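Local coordinates for protein bifunctional enzyme IspD/IspF (Campylobacter jejuni, PDB 1W55) that catalyses two steps of isoprenoid precursor synthesis, transferring the cytidylyl group of CTP to methylerythritol phosphate and later cyclising the phosphorylated product to methylerythritol cyclodiphosphate with release of CMP, at residues 252-257 against 357-361; 145-149 against 167-171. All blocks are in the same frame, centred on the assembly; numbering follows the deposited sequence.

Overall arrangement
The two contacts belong to the two halves of a bifunctional chain. Contact 2 (145-149 against 167-171) lies in the cytidylyltransferase half, and contact 1 (252-257 against 357-361) in the cyclodiphosphate synthase half. They sit on opposite sides of the chain's centre. Their centres are 46 Å apart and their nearest atoms about 33 Å apart, and they follow one another along the chain. Each lies near a site. In contact 2 the side chain of Asp-168 is about 8 Å from a bound cytidine monophosphate. In contact 1 the side chain of Ser-252 is about 8 Å from a magnesium ion, and that of Leu-358 about 6 Å from bound geranyl diphosphate.

Contact 1: residues 252-257 against 357-361; sequences SLTDAI and VLSSV
Helix segment 252-257 runs roughly parallel to strand segment 357-361, with the two axes 31° apart and 7.4 Å from each other at closest approach. Ser-252, Leu-253, Ala-256 and Ile-257 meet Val-357, Ser-359 and Val-361, every second residue of the strand.

The end at Ser-252 is polar. A chi1 of 173° places the Ser-252 hydroxyl beside its own carbonyl carbon and turns it to the strand. There Ser-252 OG donates to Val-357 O, 2.8 Å away. It approaches from above the carbonyl plane, 62° out of it, rather than along a lone pair. Ser-252 OG also accepts from Ser-359 OG at 2.9 Å. The two bonds make a short chain in a buried place: Ser-359 donates to Ser-252, which donates to the strand carbonyl. Val-357 CG1 packs against Ser-252 CB at 3.8 Å, beside this chain.

Further along, the contact turns apolar. Ala-256 CB rests on Ser-359 CB at 3.9 Å, consistent with the close approach of helix and strand here. Val-361 closes the far end. Val-361 CG2 meets Leu-253 CD1 at 3.8 Å, where the two side chains cross at about a right angle. Val-361 CG2 also lies 4.0 Å from Ile-257 CG1. Its CG1 lies near Ala-256 O.

Leu-253 and Val-361 also touch Ile-303 of the neighbouring strand 298-308. Leu-358 points away from the helix and packs on Leu-358 of two other subunits. Ser-252 lies beside Asp-217 and next to His-251, which by similarity bind the divalent metal. The arrangement is a helix packed on one face of a mixed beta sheet, in the alpha/beta IspF fold; the opposite face of the sheet is turned to the other subunits of the trimer.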
loop_
_atom_site.group_PDB
_atom_site.type_symbol
_atom_site.label_atom_id
_atom_site.label_comp_id
_atom_site.label_asym_id
_atom_site.label_seq_id
_atom_site.Cartn_x
_atom_site.Cartn_y
_atom_site.Cartn_z
ATOM N N SER A 252 30.716 19.594 -29.746
ATOM C CA SER A 252 30.820 18.218 -29.270
ATOM C C SER A 252 29.663 17.913 -28.331
ATOM O O SER A 252 29.042 16.856 -28.419
ATOM C CB SER A 252 32.155 17.991 -28.556
ATOM O OG SER A 252 32.196 16.707 -27.957
ATOM N N LEU A 253 29.369 18.853 -27.440
ATOM C CA LEU A 253 28.304 18.670 -26.473
ATOM C C LEU A 253 26.917 18.568 -27.146
ATOM O O LEU A 253 26.091 17.740 -26.765
ATOM C CB LEU A 253 28.332 19.796 -25.448
ATOM C CG LEU A 253 27.251 19.760 -24.385
ATOM C CD1 LEU A 253 27.215 18.387 -23.652
ATOM C CD2 LEU A 253 27.463 20.932 -23.423
ATOM N N THR A 254 26.677 19.411 -28.144
ATOM C CA THR A 254 25.465 19.327 -28.954
ATOM C C THR A 254 25.287 17.914 -29.528
ATOM O O THR A 254 24.206 17.345 -29.459
ATOM C CB THR A 254 25.550 20.359 -30.087
ATOM O OG1 THR A 254 25.674 21.697 -29.529
ATOM C CG2 THR A 254 24.260 20.366 -30.888
ATOM N N ASP A 255 26.355 17.349 -30.089
ATOM C CA ASP A 255 26.304 15.987 -30.613
ATOM C C ASP A 255 25.912 14.959 -29.537
ATOM O O ASP A 255 25.118 14.072 -29.802
ATOM C CB ASP A 255 27.639 15.615 -31.253
ATOM C CG ASP A 255 27.620 15.748 -32.771
ATOM O OD1 ASP A 255 26.630 16.289 -33.305
ATOM O OD2 ASP A 255 28.551 15.344 -33.510
ATOM N N ALA A 256 26.443 15.096 -28.326
ATOM C CA ALA A 256 26.148 14.138 -27.259
ATOM C C ALA A 256 24.683 14.176 -26.855
ATOM O O ALA A 256 24.056 13.132 -26.674
ATOM C CB ALA A 256 27.065 14.353 -26.041
ATOM N N ILE A 257 24.139 15.384 -26.738
ATOM C CA ILE A 257 22.743 15.597 -26.349
ATOM C C ILE A 257 21.759 15.096 -27.406
ATOM O O ILE A 257 20.774 14.431 -27.081
ATOM C CB ILE A 257 22.502 17.108 -26.031
ATOM C CG1 ILE A 257 23.221 17.487 -24.726
ATOM C CG2 ILE A 257 20.999 17.396 -25.897
ATOM C CD1 ILE A 257 23.394 18.987 -24.489
ATOM N N VAL A 357 37.333 17.550 -28.553
ATOM C CA VAL A 357 36.512 17.523 -27.350
ATOM C C VAL A 357 35.647 16.251 -27.308
ATOM O O VAL A 357 34.890 15.968 -28.242
ATOM C CB VAL A 357 35.638 18.795 -27.213
ATOM C CG1 VAL A 357 34.796 18.714 -25.955
ATOM C CG2 VAL A 357 36.512 20.092 -27.205
ATOM N N LEU A 358 35.796 15.484 -26.229
ATOM C CA LEU A 358 34.939 14.336 -25.950
ATOM C C LEU A 358 33.876 14.729 -24.920
ATOM O O LEU A 358 34.211 15.252 -23.845
ATOM C CB LEU A 358 35.772 13.160 -25.425
ATOM C CG LEU A 358 34.993 11.908 -24.979
ATOM C CD1 LEU A 358 34.370 11.190 -26.192
ATOM C CD2 LEU A 358 35.881 10.952 -24.158
ATOM N N SER A 359 32.610 14.468 -25.242
ATOM C CA SER A 359 31.481 14.739 -24.353
ATOM C C SER A 359 30.696 13.475 -24.032
ATOM O O SER A 359 30.523 12.616 -24.895
ATOM C CB SER A 359 30.512 15.759 -24.977
ATOM O OG SER A 359 31.160 16.983 -25.271
ATOM N N SER A 360 30.226 13.375 -22.785
ATOM C CA SER A 360 29.289 12.334 -22.380
ATOM C C SER A 360 28.112 12.961 -21.643
ATOM O O SER A 360 28.275 13.866 -20.815
ATOM C CB SER A 360 29.928 11.272 -21.475
ATOM O OG SER A 360 31.160 10.838 -21.997
ATOM N N VAL A 361 26.939 12.415 -21.909
ATOM C CA VAL A 361 25.695 12.933 -21.378
ATOM C C VAL A 361 24.818 11.739 -20.949
ATOM O O VAL A 361 24.898 10.661 -21.539
ATOM C CB VAL A 361 25.065 13.769 -22.507
ATOM C CG1 VAL A 361 23.590 13.532 -22.678
ATOM C CG2 VAL A 361 25.468 15.229 -22.379
#

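Contact 2: residues 145-149 against 167-171. With EDO (1,2-ethanediol), chain F.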
loop_
_atom_site.group_PDB
_atom_site.type_symbol
_atom_site.label_atom_id
_atom_site.label_comp_id
_atom_site.label_asym_id
_atom_site.label_seq_id
_atom_site.Cartn_x
_atom_site.Cartn_y
_atom_site.Cartn_z
ATOM N N ILE A 145 -19.037 16.433 -24.547
ATOM C CA ILE A 145 -18.812 15.285 -25.404
ATOM C C ILE A 145 -17.382 14.755 -25.263
ATOM O O ILE A 145 -16.426 15.511 -25.066
ATOM C CB ILE A 145 -19.145 15.614 -26.890
ATOM C CG1 ILE A 145 -20.560 16.196 -27.036
ATOM C CG2 ILE A 145 -18.985 14.389 -27.755
ATOM C CD1 ILE A 145 -21.713 15.240 -26.640
ATOM N N GLN A 146 -17.258 13.443 -25.371
ATOM C CA GLN A 146 -15.976 12.783 -25.250
ATOM C C GLN A 146 -15.774 11.911 -26.483
ATOM O O GLN A 146 -16.597 11.899 -27.406
ATOM C CB GLN A 146 -15.923 11.930 -23.971
ATOM C CG GLN A 146 -16.048 12.704 -22.648
ATOM C CD GLN A 146 -15.831 11.803 -21.427
ATOM O OE1 GLN A 146 -16.417 10.717 -21.335
ATOM N NE2 GLN A 146 -14.975 12.244 -20.500
ATOM N N THR A 147 -14.694 11.152 -26.442
ATOM C CA THR A 147 -14.208 10.300 -27.516
ATOM C C THR A 147 -13.810 9.015 -26.724
ATOM O O THR A 147 -13.594 9.138 -25.509
ATOM C CB THR A 147 -13.013 11.101 -28.127
ATOM O OG1 THR A 147 -13.349 11.640 -29.417
ATOM C CG2 THR A 147 -11.800 10.315 -28.322
ATOM N N PRO A 148 -13.735 7.802 -27.303
ATOM C CA PRO A 148 -13.929 7.484 -28.727
ATOM C C PRO A 148 -15.347 7.673 -29.259
ATOM O O PRO A 148 -16.320 7.649 -28.503
ATOM C CB PRO A 148 -13.570 5.988 -28.822
ATOM C CG PRO A 148 -12.922 5.616 -27.508
ATOM C CD PRO A 148 -13.435 6.599 -26.506
ATOM N N GLN A 149 -15.446 7.881 -30.569
ATOM C CA GLN A 149 -16.730 8.046 -31.229
ATOM C C GLN A 149 -16.740 7.070 -32.400
ATOM O O GLN A 149 -15.741 6.939 -33.104
ATOM C CB GLN A 149 -16.907 9.491 -31.711
ATOM C CG GLN A 149 -16.904 10.543 -30.595
ATOM C CD GLN A 149 -17.138 11.976 -31.081
ATOM O OE1 GLN A 149 -16.473 12.447 -32.006
ATOM N NE2 GLN A 149 -18.063 12.680 -30.431
ATOM N N THR A 167 -15.280 20.193 -34.164
ATOM C CA THR A 167 -14.346 19.809 -33.103
ATOM C C THR A 167 -14.546 18.352 -32.680
ATOM O O THR A 167 -13.753 17.810 -31.907
ATOM C CB THR A 167 -14.488 20.718 -31.869
ATOM O OG1 THR A 167 -15.819 20.600 -31.353
ATOM C CG2 THR A 167 -14.344 22.210 -32.240
ATOM N N ASP A 168 -15.619 17.733 -33.167
ATOM C CA ASP A 168 -15.858 16.309 -32.947
ATOM C C ASP A 168 -16.623 15.724 -34.133
ATOM O O ASP A 168 -16.968 16.447 -35.081
ATOM C CB ASP A 168 -16.594 16.063 -31.621
ATOM C CG ASP A 168 -18.111 16.004 -31.786
ATOM O OD1 ASP A 168 -18.667 16.810 -32.565
ATOM O OD2 ASP A 168 -18.827 15.179 -31.178
ATOM N N ASP A 169 -16.885 14.420 -34.068
ATOM C CA ASP A 169 -17.537 13.718 -35.155
ATOM C C ASP A 169 -19.061 13.795 -35.079
ATOM O O ASP A 169 -19.725 13.750 -36.111
ATOM C CB ASP A 169 -17.060 12.267 -35.206
ATOM C CG ASP A 169 -15.537 12.152 -35.333
ATOM O OD1 ASP A 169 -14.853 13.192 -35.471
ATOM O OD2 ASP A 169 -14.933 11.064 -35.292
ATOM N N SER A 170 -19.604 13.933 -33.866
ATOM C CA SER A 170 -21.058 13.985 -33.676
ATOM C C SER A 170 -21.684 15.248 -34.297
ATOM O O SER A 170 -22.710 15.157 -34.984
ATOM C CB SER A 170 -21.448 13.822 -32.197
ATOM O OG SER A 170 -21.277 15.028 -31.461
ATOM N N THR A 171 -21.061 16.408 -34.072
ATOM C CA THR A 171 -21.511 17.650 -34.706
ATOM C C THR A 171 -21.361 17.593 -36.222
ATOM O O THR A 171 -22.176 18.160 -36.940
ATOM C CB THR A 171 -20.756 18.879 -34.185
ATOM O OG1 THR A 171 -19.335 18.669 -34.306
ATOM C CG2 THR A 171 -21.001 19.084 -32.703
HETATM C C1 EDO F . -13.577 16.038 -29.123
HETATM O O1 EDO F . -12.464 16.283 -28.276
HETATM C C2 EDO F . -14.793 15.712 -28.283
HETATM O O2 EDO F . -14.937 16.696 -27.284
HETATM O O HOH W 1 -13.992 11.599 -32.620
HETATM O O HOH W 2 -16.504 8.725 -35.426
#
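Gln-149 reaches across to Asp-168 and Asp-169 at an N-capped helix start, in the GT-A-like cytidylyltransferase domain. Its CB points toward the segment 167-171. CG lies anti to the carbonyl carbon (chi1 -62°), and the chain then runs extended, which carries the amide to the helix start.

At CD the group divides. Gln-149 OE1 accepts from Asp-169 N at 2.9 Å, with an N-H...O angle of 159° and the donor slightly tilted from the carbonyl plane. Asp-169 CB lies 3.3 Å from Gln-149 OE1, and water 1 donates to this oxygen as well. Gln-149 NE2 donates to Asp-168 OD2 at 2.7 Å in a nearly straight bond. That oxygen lies in the amide plane, but the amide meets the carboxylate on its anti side, and the two planes are 51° apart. NE2 also bonds to Thr-121 OG1, so both ends of the amide are held and its rotation is fixed.

Asp-168 is the N-cap of helix 169-174. Its OD1 takes the N-H of Thr-171, the capping bond, and the Thr-171 hydroxyl. Asp-169 OD1 turns to a salt bridge with Arg-76, a residue of the cytidine monophosphate pocket, while OD2 takes water 2.

Ile-145 brings CG2 to 3.5 Å from Asp-168 OD2, beside the polar network. The Thr-147 to Pro-148 peptide bond is cis. Ethanediol, probably from the crystallisation liquor, lies alongside, its C2 3.8 Å from Asp-168 CB. Ethanediol O2 donates to Ile-145 O at 2.9 Å.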